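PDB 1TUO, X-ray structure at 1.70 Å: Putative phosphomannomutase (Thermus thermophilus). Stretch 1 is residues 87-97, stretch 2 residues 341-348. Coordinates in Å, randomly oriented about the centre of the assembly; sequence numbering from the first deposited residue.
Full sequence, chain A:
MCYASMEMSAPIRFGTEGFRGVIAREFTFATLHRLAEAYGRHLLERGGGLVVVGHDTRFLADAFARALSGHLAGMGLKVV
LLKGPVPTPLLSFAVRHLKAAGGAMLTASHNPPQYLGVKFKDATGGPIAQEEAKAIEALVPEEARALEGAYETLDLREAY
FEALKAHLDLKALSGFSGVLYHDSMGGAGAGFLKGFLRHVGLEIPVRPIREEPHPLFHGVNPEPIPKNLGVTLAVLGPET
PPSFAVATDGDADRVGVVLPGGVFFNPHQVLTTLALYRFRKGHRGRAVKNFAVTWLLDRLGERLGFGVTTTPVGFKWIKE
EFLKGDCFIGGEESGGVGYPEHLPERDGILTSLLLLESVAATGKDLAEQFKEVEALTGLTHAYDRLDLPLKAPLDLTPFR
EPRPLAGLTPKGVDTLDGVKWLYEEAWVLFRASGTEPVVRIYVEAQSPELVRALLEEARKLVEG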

# COMPACT_ATOMS: atom_id res chain seq x y z
N PRO A 87 -10.46 -4.60 2.78
CA PRO A 87 -9.17 -3.97 2.46
C PRO A 87 -8.21 -4.29 3.61
O PRO A 87 -8.64 -4.43 4.76
CB PRO A 87 -9.50 -2.48 2.44
CG PRO A 87 -10.96 -2.42 2.16
CD PRO A 87 -11.52 -3.59 2.91
N THR A 88 -6.93 -4.40 3.29
CA THR A 88 -5.93 -4.64 4.33
C THR A 88 -6.06 -3.62 5.46
O THR A 88 -6.03 -3.98 6.64
CB THR A 88 -4.50 -4.59 3.72
OG1 THR A 88 -4.22 -5.85 3.09
CG2 THR A 88 -3.44 -4.31 4.80
N PRO A 89 -6.19 -2.33 5.11
CA PRO A 89 -6.32 -1.35 6.20
C PRO A 89 -7.50 -1.58 7.14
O PRO A 89 -7.42 -1.22 8.32
CB PRO A 89 -6.39 -0.01 5.46
CG PRO A 89 -6.86 -0.38 4.07
CD PRO A 89 -6.10 -1.65 3.81
N LEU A 90 -8.59 -2.16 6.65
CA LEU A 90 -9.73 -2.43 7.52
C LEU A 90 -9.33 -3.53 8.51
O LEU A 90 -9.68 -3.49 9.70
CB LEU A 90 -10.96 -2.87 6.72
CG LEU A 90 -12.15 -3.40 7.54
CD1 LEU A 90 -12.56 -2.36 8.58
CD2 LEU A 90 -13.33 -3.73 6.62
N LEU A 91 -8.61 -4.54 8.03
CA LEU A 91 -8.18 -5.61 8.91
C LEU A 91 -7.22 -5.04 9.96
O LEU A 91 -7.35 -5.33 11.15
CB LEU A 91 -7.51 -6.73 8.10
CG LEU A 91 -6.97 -7.98 8.81
CD1 LEU A 91 -5.60 -7.69 9.40
CD2 LEU A 91 -7.95 -8.46 9.88
N SER A 92 -6.28 -4.21 9.53
CA SER A 92 -5.33 -3.63 10.47
C SER A 92 -6.06 -2.74 11.48
O SER A 92 -5.74 -2.73 12.67
CB SER A 92 -4.26 -2.83 9.73
OG SER A 92 -3.44 -3.69 8.95
N PHE A 93 -7.06 -2.01 11.00
CA PHE A 93 -7.84 -1.16 11.89
C PHE A 93 -8.58 -2.02 12.92
O PHE A 93 -8.60 -1.71 14.11
CB PHE A 93 -8.87 -0.36 11.10
CG PHE A 93 -10.02 0.13 11.94
CD1 PHE A 93 -9.86 1.21 12.80
CD2 PHE A 93 -11.25 -0.52 11.90
CE1 PHE A 93 -10.91 1.63 13.62
CE2 PHE A 93 -12.30 -0.11 12.71
CZ PHE A 93 -12.13 0.97 13.58
N ALA A 94 -9.17 -3.11 12.44
CA ALA A 94 -9.93 -4.01 13.31
C ALA A 94 -9.06 -4.56 14.44
O ALA A 94 -9.50 -4.69 15.58
CB ALA A 94 -10.51 -5.15 12.49
N VAL A 95 -7.81 -4.88 14.12
CA VAL A 95 -6.91 -5.40 15.13
C VAL A 95 -6.75 -4.41 16.28
O VAL A 95 -6.84 -4.79 17.45
CB VAL A 95 -5.52 -5.69 14.53
CG1 VAL A 95 -4.51 -5.94 15.65
CG2 VAL A 95 -5.60 -6.91 13.61
N ARG A 96 -6.53 -3.15 15.95
CA ARG A 96 -6.33 -2.13 16.97
C ARG A 96 -7.65 -1.79 17.67
O ARG A 96 -7.71 -1.66 18.89
CB ARG A 96 -5.73 -0.88 16.33
CG ARG A 96 -5.43 0.26 17.30
CD ARG A 96 -4.94 1.48 16.54
NE ARG A 96 -4.94 2.69 17.37
CZ ARG A 96 -4.02 3.47 16.77
NH1 ARG A 96 -3.34 3.33 15.64
NH2 ARG A 96 -4.13 4.66 17.35
N HIS A 97 -8.71 -1.66 16.88
CA HIS A 97 -10.03 -1.32 17.41
C HIS A 97 -10.56 -2.35 18.39
O HIS A 97 -11.18 -2.00 19.41
CB HIS A 97 -11.02 -1.14 16.26
CG HIS A 97 -12.35 -0.59 16.68
ND1 HIS A 97 -13.49 -1.37 16.76
CD2 HIS A 97 -12.72 0.66 17.04
CE1 HIS A 97 -14.50 -0.62 17.15
NE2 HIS A 97 -14.07 0.62 17.32
N GLU A 341 -1.16 9.23 12.60
CA GLU A 341 -2.27 9.44 13.53
C GLU A 341 -3.46 8.52 13.28
O GLU A 341 -4.40 8.48 14.07
CB GLU A 341 -2.71 10.91 13.50
CG GLU A 341 -2.45 11.63 12.18
CD GLU A 341 -3.13 11.38 10.86
OE1 GLU A 341 -4.28 11.10 11.18
OE2 GLU A 341 -2.80 11.59 9.69
N HIS A 342 -3.38 7.75 12.19
CA HIS A 342 -4.43 6.81 11.80
C HIS A 342 -4.03 5.38 12.17
O HIS A 342 -4.52 4.82 13.15
CB HIS A 342 -4.67 6.94 10.28
CG HIS A 342 -5.59 5.90 9.70
ND1 HIS A 342 -6.85 5.65 10.20
CD2 HIS A 342 -5.44 5.09 8.63
CE1 HIS A 342 -7.44 4.73 9.46
NE2 HIS A 342 -6.60 4.38 8.49
N LEU A 343 -3.13 4.80 11.38
CA LEU A 343 -2.65 3.44 11.60
C LEU A 343 -1.24 3.35 11.03
O LEU A 343 -0.92 4.02 10.04
CB LEU A 343 -3.51 2.41 10.85
CG LEU A 343 -4.91 2.00 11.31
CD1 LEU A 343 -5.54 1.14 10.21
CD2 LEU A 343 -4.84 1.22 12.61
N PRO A 344 -0.36 2.55 11.65
CA PRO A 344 1.01 2.39 11.16
C PRO A 344 0.91 1.35 10.07
O PRO A 344 1.50 0.27 10.16
CB PRO A 344 1.75 1.88 12.39
CG PRO A 344 0.71 1.04 13.07
CD PRO A 344 -0.53 1.91 12.97
N GLU A 345 0.13 1.68 9.04
CA GLU A 345 -0.14 0.78 7.93
C GLU A 345 -0.43 1.56 6.64
O GLU A 345 -0.79 2.74 6.69
CB GLU A 345 -1.36 -0.08 8.30
CG GLU A 345 -1.89 -0.98 7.20
CD GLU A 345 -0.98 -2.16 6.94
OE1 GLU A 345 -1.13 -3.19 7.63
OE2 GLU A 345 -0.10 -2.04 6.07
N ARG A 346 -0.27 0.91 5.49
CA ARG A 346 -0.56 1.55 4.21
C ARG A 346 -2.08 1.51 4.05
O ARG A 346 -2.69 0.45 4.18
CB ARG A 346 0.10 0.77 3.07
CG ARG A 346 1.62 0.87 3.09
CD ARG A 346 2.28 -0.06 2.09
NE ARG A 346 2.19 -1.46 2.50
CZ ARG A 346 3.09 -2.39 2.17
NH1 ARG A 346 4.13 -2.06 1.42
NH2 ARG A 346 2.95 -3.64 2.59
N ASP A 347 -2.69 2.66 3.77
CA ASP A 347 -4.14 2.71 3.61
C ASP A 347 -4.52 3.46 2.34
O ASP A 347 -4.46 4.69 2.28
CB ASP A 347 -4.79 3.37 4.84
CG ASP A 347 -6.31 3.28 4.82
OD1 ASP A 347 -6.91 3.28 5.91
OD2 ASP A 347 -6.90 3.22 3.72
N GLY A 348 -4.91 2.70 1.31
CA GLY A 348 -5.28 3.29 0.04
C GLY A 348 -6.62 3.99 0.05
O GLY A 348 -6.89 4.85 -0.79

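Three residues account for nearly half of this contact: Leu343 from the second stretch, and Pro89 and Arg96 from the helix. Pro89, Ser92, and Arg96 are spaced three and four residues apart, so their CA-to-CB bonds all point toward the second stretch from one side of the helix, while those of Leu90 and Ala94 point away.

Leu343 covers the most surface and works like a knob resting against the helix. With chi1 m and chi2 t, it places CD1 against the turn from Pro89 to Phe93: CD1 lies 3.6 Å from Pro89 O, 3.6 Å from Phe93 N and 3.8 Å from Phe93 CB. The first two of these are backbone atoms that already bond each other, Phe93 N to Pro89 O at 2.8 Å, so the methyl packs on a backbone hydrogen bond whose donor and acceptor are already paired and leaves neither without a partner. Phe93 itself offers little more than its CB here, since the end of its side chain leads away. The other methyl, Leu343 CD2, sits 3.9 Å from Arg96 CD, covered by the aliphatic part of a long polar side chain.

Pro89 is the second anchor, and the helix approaches closely at this point: Pro89 CA is 5.3 Å from Asp347 CA, against 6.9 Å between Phe93 CA and Leu343 CA. Pro89 CB meets Asp347 CG at 3.4 Å and Arg346 O at 3.9 Å. The carboxylate it touches is held by other partners, for His342 NE2 donates to Asp347 OD1 at 2.8 Å, tying together residues on the two sides of the corner at Pro344 and Glu345. Arg346 O is less fortunate: the contact buries it, and it has no polar partner in the model.

Arg96 extends along the exposed margin, chi1 through chi3 all t, and reaches past Leu343. Its NH1 comes to 3.1 Å from His342 O, but the angle is poor and this is proximity rather than a hydrogen bond. Pro344 CD lies at the edge of the guanidinium, 4.1 Å from Arg96 NH1. What Arg96 contributes is therefore mainly cover.

The specific polar link lies between these packing residues. Ser92 OG donates to Glu345 OE1 at 2.7 Å, the sole hydrogen bond across the contact. Glu345 is braced for it: its OE2 accepts from Arg346 N at 3.0 Å, while OE1 is also bonded elsewhere in the structure. The rule to read here is economical: one leucine on a satisfied helical backbone, a proline where the chains come close, an arginine as a lid, and one short hydrogen bond to a carboxylate already held in place.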